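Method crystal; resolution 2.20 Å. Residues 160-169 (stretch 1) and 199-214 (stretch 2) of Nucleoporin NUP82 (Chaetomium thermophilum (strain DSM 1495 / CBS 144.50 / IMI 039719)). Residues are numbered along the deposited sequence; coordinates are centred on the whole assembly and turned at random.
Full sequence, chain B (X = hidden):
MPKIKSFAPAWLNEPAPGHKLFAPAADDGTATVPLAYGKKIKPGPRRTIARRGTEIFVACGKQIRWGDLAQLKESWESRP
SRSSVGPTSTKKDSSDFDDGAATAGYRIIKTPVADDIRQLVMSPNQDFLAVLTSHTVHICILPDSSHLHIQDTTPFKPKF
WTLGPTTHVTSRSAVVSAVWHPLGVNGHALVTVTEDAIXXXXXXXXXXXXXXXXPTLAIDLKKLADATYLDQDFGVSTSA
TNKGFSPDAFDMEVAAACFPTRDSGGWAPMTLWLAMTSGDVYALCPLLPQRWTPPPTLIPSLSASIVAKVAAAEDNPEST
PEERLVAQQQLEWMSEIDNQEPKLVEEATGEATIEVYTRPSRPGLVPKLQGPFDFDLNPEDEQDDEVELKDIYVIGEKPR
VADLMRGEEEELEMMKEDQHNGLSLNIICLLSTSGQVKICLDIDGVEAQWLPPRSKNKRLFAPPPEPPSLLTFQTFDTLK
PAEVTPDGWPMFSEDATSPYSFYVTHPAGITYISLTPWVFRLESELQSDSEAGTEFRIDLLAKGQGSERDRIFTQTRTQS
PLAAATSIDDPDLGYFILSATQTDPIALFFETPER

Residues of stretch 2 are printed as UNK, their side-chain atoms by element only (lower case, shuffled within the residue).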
# COMPACT_ATOMS: atom_id res chain seq x y z
N PHE B 160 2.47 22.51 12.47
CA PHE B 160 2.15 21.67 11.32
C PHE B 160 3.22 21.83 10.25
O PHE B 160 3.55 22.95 9.87
CB PHE B 160 0.78 22.02 10.75
CG PHE B 160 -0.38 21.46 11.52
CD1 PHE B 160 -0.83 22.08 12.67
CD2 PHE B 160 -1.02 20.31 11.09
CE1 PHE B 160 -1.90 21.57 13.38
CE2 PHE B 160 -2.09 19.79 11.79
CZ PHE B 160 -2.53 20.42 12.94
N TRP B 161 3.75 20.71 9.76
CA TRP B 161 4.73 20.72 8.69
C TRP B 161 4.11 20.20 7.40
O TRP B 161 3.48 19.15 7.39
CB TRP B 161 5.94 19.86 9.05
CG TRP B 161 6.80 20.40 10.15
CD1 TRP B 161 6.56 20.32 11.49
CD2 TRP B 161 8.03 21.10 9.99
NE1 TRP B 161 7.58 20.93 12.18
CE2 TRP B 161 8.50 21.42 11.29
CE3 TRP B 161 8.80 21.49 8.89
CZ2 TRP B 161 9.68 22.11 11.50
CZ3 TRP B 161 9.98 22.18 9.11
CH2 TRP B 161 10.41 22.48 10.40
N THR B 162 4.30 20.95 6.32
CA THR B 162 3.87 20.49 5.00
C THR B 162 4.84 19.42 4.50
O THR B 162 6.05 19.62 4.54
CB THR B 162 3.81 21.65 3.98
OG1 THR B 162 2.86 22.63 4.43
CG2 THR B 162 3.40 21.14 2.61
N LEU B 163 4.29 18.31 4.04
CA LEU B 163 5.09 17.21 3.51
C LEU B 163 5.04 17.20 1.99
O LEU B 163 3.97 17.04 1.40
CB LEU B 163 4.60 15.87 4.07
CG LEU B 163 5.53 14.68 3.84
CD1 LEU B 163 6.75 14.76 4.75
CD2 LEU B 163 4.79 13.36 4.04
N GLY B 164 6.20 17.40 1.37
CA GLY B 164 6.29 17.45 -0.08
C GLY B 164 5.38 18.50 -0.69
O GLY B 164 4.40 18.16 -1.36
N PRO B 165 5.69 19.79 -0.47
CA PRO B 165 4.90 20.91 -1.00
C PRO B 165 4.70 20.87 -2.51
O PRO B 165 3.67 21.34 -3.00
CB PRO B 165 5.73 22.14 -0.60
CG PRO B 165 6.53 21.71 0.56
CD PRO B 165 6.83 20.26 0.35
N THR B 166 5.68 20.35 -3.25
CA THR B 166 5.60 20.27 -4.71
C THR B 166 5.30 18.85 -5.18
O THR B 166 5.23 18.59 -6.38
CB THR B 166 6.90 20.77 -5.37
OG1 THR B 166 7.96 19.83 -5.13
CG2 THR B 166 7.30 22.14 -4.84
N THR B 167 5.14 17.94 -4.22
CA THR B 167 4.95 16.52 -4.51
C THR B 167 3.50 16.10 -4.24
O THR B 167 2.78 15.68 -5.15
CB THR B 167 5.90 15.65 -3.67
OG1 THR B 167 7.25 16.10 -3.87
CG2 THR B 167 5.79 14.19 -4.07
N HIS B 168 3.09 16.20 -2.99
CA HIS B 168 1.72 15.85 -2.61
C HIS B 168 0.82 17.07 -2.74
O HIS B 168 0.60 17.81 -1.78
CB HIS B 168 1.69 15.28 -1.19
CG HIS B 168 2.36 13.95 -1.07
ND1 HIS B 168 1.99 12.86 -1.84
CD2 HIS B 168 3.36 13.52 -0.26
CE1 HIS B 168 2.74 11.82 -1.52
NE2 HIS B 168 3.58 12.19 -0.56
N VAL B 169 0.31 17.27 -3.95
CA VAL B 169 -0.44 18.47 -4.31
C VAL B 169 -1.66 18.06 -5.13
O VAL B 169 -1.69 16.98 -5.72
CB VAL B 169 0.42 19.46 -5.12
CG1 VAL B 169 -0.25 20.82 -5.23
CG2 VAL B 169 1.78 19.62 -4.46
N UNK B 199 6.16 5.23 -4.54
CA UNK B 199 6.48 5.01 -3.13
C UNK B 199 7.55 6.00 -2.71
O UNK B 199 8.61 6.08 -3.34
c UNK B 199 7.31 3.36 -1.41
c UNK B 199 5.89 2.57 -3.32
c UNK B 199 6.96 3.57 -2.88
N UNK B 200 7.28 6.74 -1.65
CA UNK B 200 8.21 7.75 -1.16
C UNK B 200 8.49 7.60 0.32
O UNK B 200 7.58 7.58 1.15
n UNK B 200 4.34 11.06 -5.17
n UNK B 200 6.50 11.41 -5.81
c UNK B 200 5.62 11.14 -4.86
c UNK B 200 7.39 11.01 -3.13
c UNK B 200 7.67 9.15 -1.46
c UNK B 200 7.95 9.62 -2.88
n UNK B 200 6.01 10.95 -3.60
N UNK B 201 9.78 7.46 0.65
CA UNK B 201 10.24 7.37 2.02
C UNK B 201 10.72 8.74 2.51
O UNK B 201 11.65 9.31 1.94
c UNK B 201 11.81 6.21 3.62
c UNK B 201 11.37 6.34 2.16
c UNK B 201 10.94 4.98 1.61
N UNK B 202 10.09 9.24 3.57
CA UNK B 202 10.48 10.52 4.18
C UNK B 202 11.07 10.26 5.56
O UNK B 202 10.45 9.58 6.38
c UNK B 202 7.72 14.13 -0.09
c UNK B 202 7.47 10.57 2.73
c UNK B 202 8.40 11.50 3.10
c UNK B 202 7.35 12.16 1.17
n UNK B 202 6.84 10.96 1.57
c UNK B 202 9.02 13.75 1.93
c UNK B 202 8.33 12.54 2.11
c UNK B 202 7.03 12.95 0.07
c UNK B 202 9.29 11.46 4.30
c UNK B 202 8.70 14.53 0.83
N UNK B 203 12.26 10.80 5.81
CA UNK B 203 12.91 10.65 7.11
C UNK B 203 12.97 11.99 7.82
O UNK B 203 13.85 12.81 7.57
o UNK B 203 16.46 8.03 7.06
o UNK B 203 15.94 7.67 4.96
c UNK B 203 15.66 8.08 6.10
c UNK B 203 14.28 8.65 6.33
c UNK B 203 14.31 10.06 6.93
N UNK B 204 12.02 12.20 8.73
CA UNK B 204 11.73 13.52 9.27
C UNK B 204 12.63 13.94 10.42
O UNK B 204 12.96 13.14 11.30
c UNK B 204 10.27 13.58 9.73
c UNK B 204 7.84 13.15 9.28
c UNK B 204 9.24 13.09 8.70
c UNK B 204 9.33 13.90 7.42
N UNK B 205 13.02 15.21 10.40
CA UNK B 205 13.74 15.83 11.51
C UNK B 205 13.28 17.28 11.63
O UNK B 205 13.38 18.05 10.68
o UNK B 205 15.93 16.46 12.32
c UNK B 205 15.25 15.76 11.30
N UNK B 206 12.77 17.63 12.81
CA UNK B 206 12.24 18.97 13.03
C UNK B 206 13.33 20.04 13.00
O UNK B 206 13.03 21.23 12.98
c UNK B 206 11.49 19.05 14.38
o UNK B 206 12.39 18.73 15.45
c UNK B 206 10.32 18.08 14.39
N UNK B 207 14.59 19.60 13.01
CA UNK B 207 15.72 20.52 12.99
C UNK B 207 16.21 20.78 11.56
O UNK B 207 17.21 21.48 11.36
c UNK B 207 16.86 19.96 13.83
N UNK B 208 15.51 20.24 10.57
CA UNK B 208 15.88 20.40 9.17
C UNK B 208 14.65 20.38 8.27
O UNK B 208 14.11 19.32 7.96
c UNK B 208 16.86 19.31 8.75
o UNK B 208 17.12 20.53 6.71
o UNK B 208 17.93 18.49 6.78
c UNK B 208 17.33 19.45 7.31
N UNK B 209 14.21 21.57 7.86
CA UNK B 209 13.00 21.73 7.06
C UNK B 209 13.03 20.91 5.77
O UNK B 209 11.99 20.50 5.26
c UNK B 209 12.33 25.55 7.45
n UNK B 209 12.06 26.43 8.58
n UNK B 209 11.58 28.27 7.27
c UNK B 209 11.71 27.71 8.47
c UNK B 209 12.71 24.15 7.90
n UNK B 209 11.48 28.44 9.55
c UNK B 209 12.78 23.20 6.71
N UNK B 210 14.23 20.69 5.25
CA UNK B 210 14.39 19.99 3.98
C UNK B 210 13.89 18.54 4.04
O UNK B 210 13.54 17.96 3.02
c UNK B 210 15.85 20.01 3.53
c UNK B 210 14.68 20.95 -0.88
c UNK B 210 14.93 20.84 0.47
c UNK B 210 16.09 19.31 2.23
c UNK B 210 15.65 19.73 0.94
c UNK B 210 15.83 18.87 -1.36
n UNK B 210 16.75 17.80 0.71
c UNK B 210 16.75 18.13 2.04
c UNK B 210 16.08 18.77 0.01
c UNK B 210 15.12 19.97 -1.78
N UNK B 211 13.85 17.96 5.24
CA UNK B 211 13.40 16.57 5.38
C UNK B 211 11.91 16.44 5.11
O UNK B 211 11.44 15.36 4.75
c UNK B 211 13.69 16.01 6.79
o UNK B 211 13.00 16.79 7.77
c UNK B 211 15.18 16.03 7.08
N UNK B 212 11.18 17.53 5.27
CA UNK B 212 9.75 17.55 4.97
C UNK B 212 9.49 17.92 3.51
O UNK B 212 8.44 17.60 2.96
c UNK B 212 10.07 18.50 8.18
c UNK B 212 9.03 18.14 7.34
c UNK B 212 9.02 17.39 10.03
c UNK B 212 9.03 18.54 5.89
c UNK B 212 7.98 17.41 7.87
c UNK B 212 7.97 17.03 9.21
c UNK B 212 10.07 18.13 9.52
N UNK B 213 10.46 18.58 2.88
CA UNK B 213 10.28 19.09 1.52
C UNK B 213 10.49 18.01 0.47
O UNK B 213 9.81 18.01 -0.56
o UNK B 213 11.86 22.21 2.45
o UNK B 213 9.72 21.77 2.27
c UNK B 213 10.92 21.50 2.05
c UNK B 213 11.25 20.25 1.25
N UNK B 214 11.43 17.11 0.73
CA UNK B 214 11.81 16.09 -0.24
C UNK B 214 12.01 14.74 0.43
O UNK B 214 12.47 14.67 1.57
c UNK B 214 13.07 16.51 -0.98
O HOH W 1 7.62 21.78 4.23
O HOH W 2 7.59 18.56 -2.75

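Position 199 carries three carbons, one bearing the other two, out of reach of stretch 1: V199, a beta-branched residue at home in a strand. At 200 three carbons lead to a nitrogen and then a carbon bearing two more nitrogens, a guanidinium, so this is R200. T167 CG2 sits over one face of that flat group, 3.2 Å from R200 CZ, so a methyl packs where the guanidinium makes no hydrogen bonds. Position 201 repeats the three-carbon fork, V201, again out of reach.

Position 202 has one carbon, then fused five- and six-membered rings holding eight carbons and a nitrogen: W202. L163 CD2 lies 3.9 Å from the centroid of the W202 five-membered ring, almost on its normal, a CH-pi contact. G164 CA approaches W202 CH2 to 3.6 Å; an ideal CB at 164 would fall 2.7 Å from W202 CH2, a clash, and the positive phi also favours glycine. Position 203, three carbons with two oxygens on the third, is E203, out of reach. At 204 four carbons fork at the second: L204, whose CD2 meets L163 CD1 at 3.8 Å, apolar against apolar.

Position 205 has a carbon and an oxygen: S205, which opens a type I turn. Position 206 has a carbon bearing one oxygen and one carbon, T206; its backbone O lies 3.8 Å from W161 CZ2. The single carbon at 207 is A207, pointing away. Position 208, two carbons with two oxygens on the second, is D208, whose OD1 caps the following turn by accepting from the backbone N of 210 at 3.2 Å.

Position 209 shows another guanidinium chain, R209; its CG lies 3.6 Å from W161 CZ3, at the indole edge, although the side chain is poorly ordered. The fused rings at 210, one carbon out from the backbone, give W210; its CA-to-CB bond points away from stretch 1, and although the end of the side chain comes nearer, it makes no contact. At 211 a carbon bears an oxygen and a carbon: T211, whose OG1 accepts from S205 N and donates to D208 O, tying the loop together.

A carbon and a six-carbon ring at 212 make F212, flat enough to form an offset stack with the W161 five-membered ring, centroids 4.1 Å apart. Position 213, two carbons and two oxygens, is D213; water 1 donates to both D213 OD1 and T162 O. The lone carbon at 214 is A214, pointing away.

The contact joins aromatic and aliphatic packing to one direct hydrogen bond, G164 N to F212 O at 2.8 Å and nearly linear. Water 2, donating to D213 O and accepting from T166 N, adds a polar bridge.

Stretch 2 (199-214) VRVWELSTADRWTFDA
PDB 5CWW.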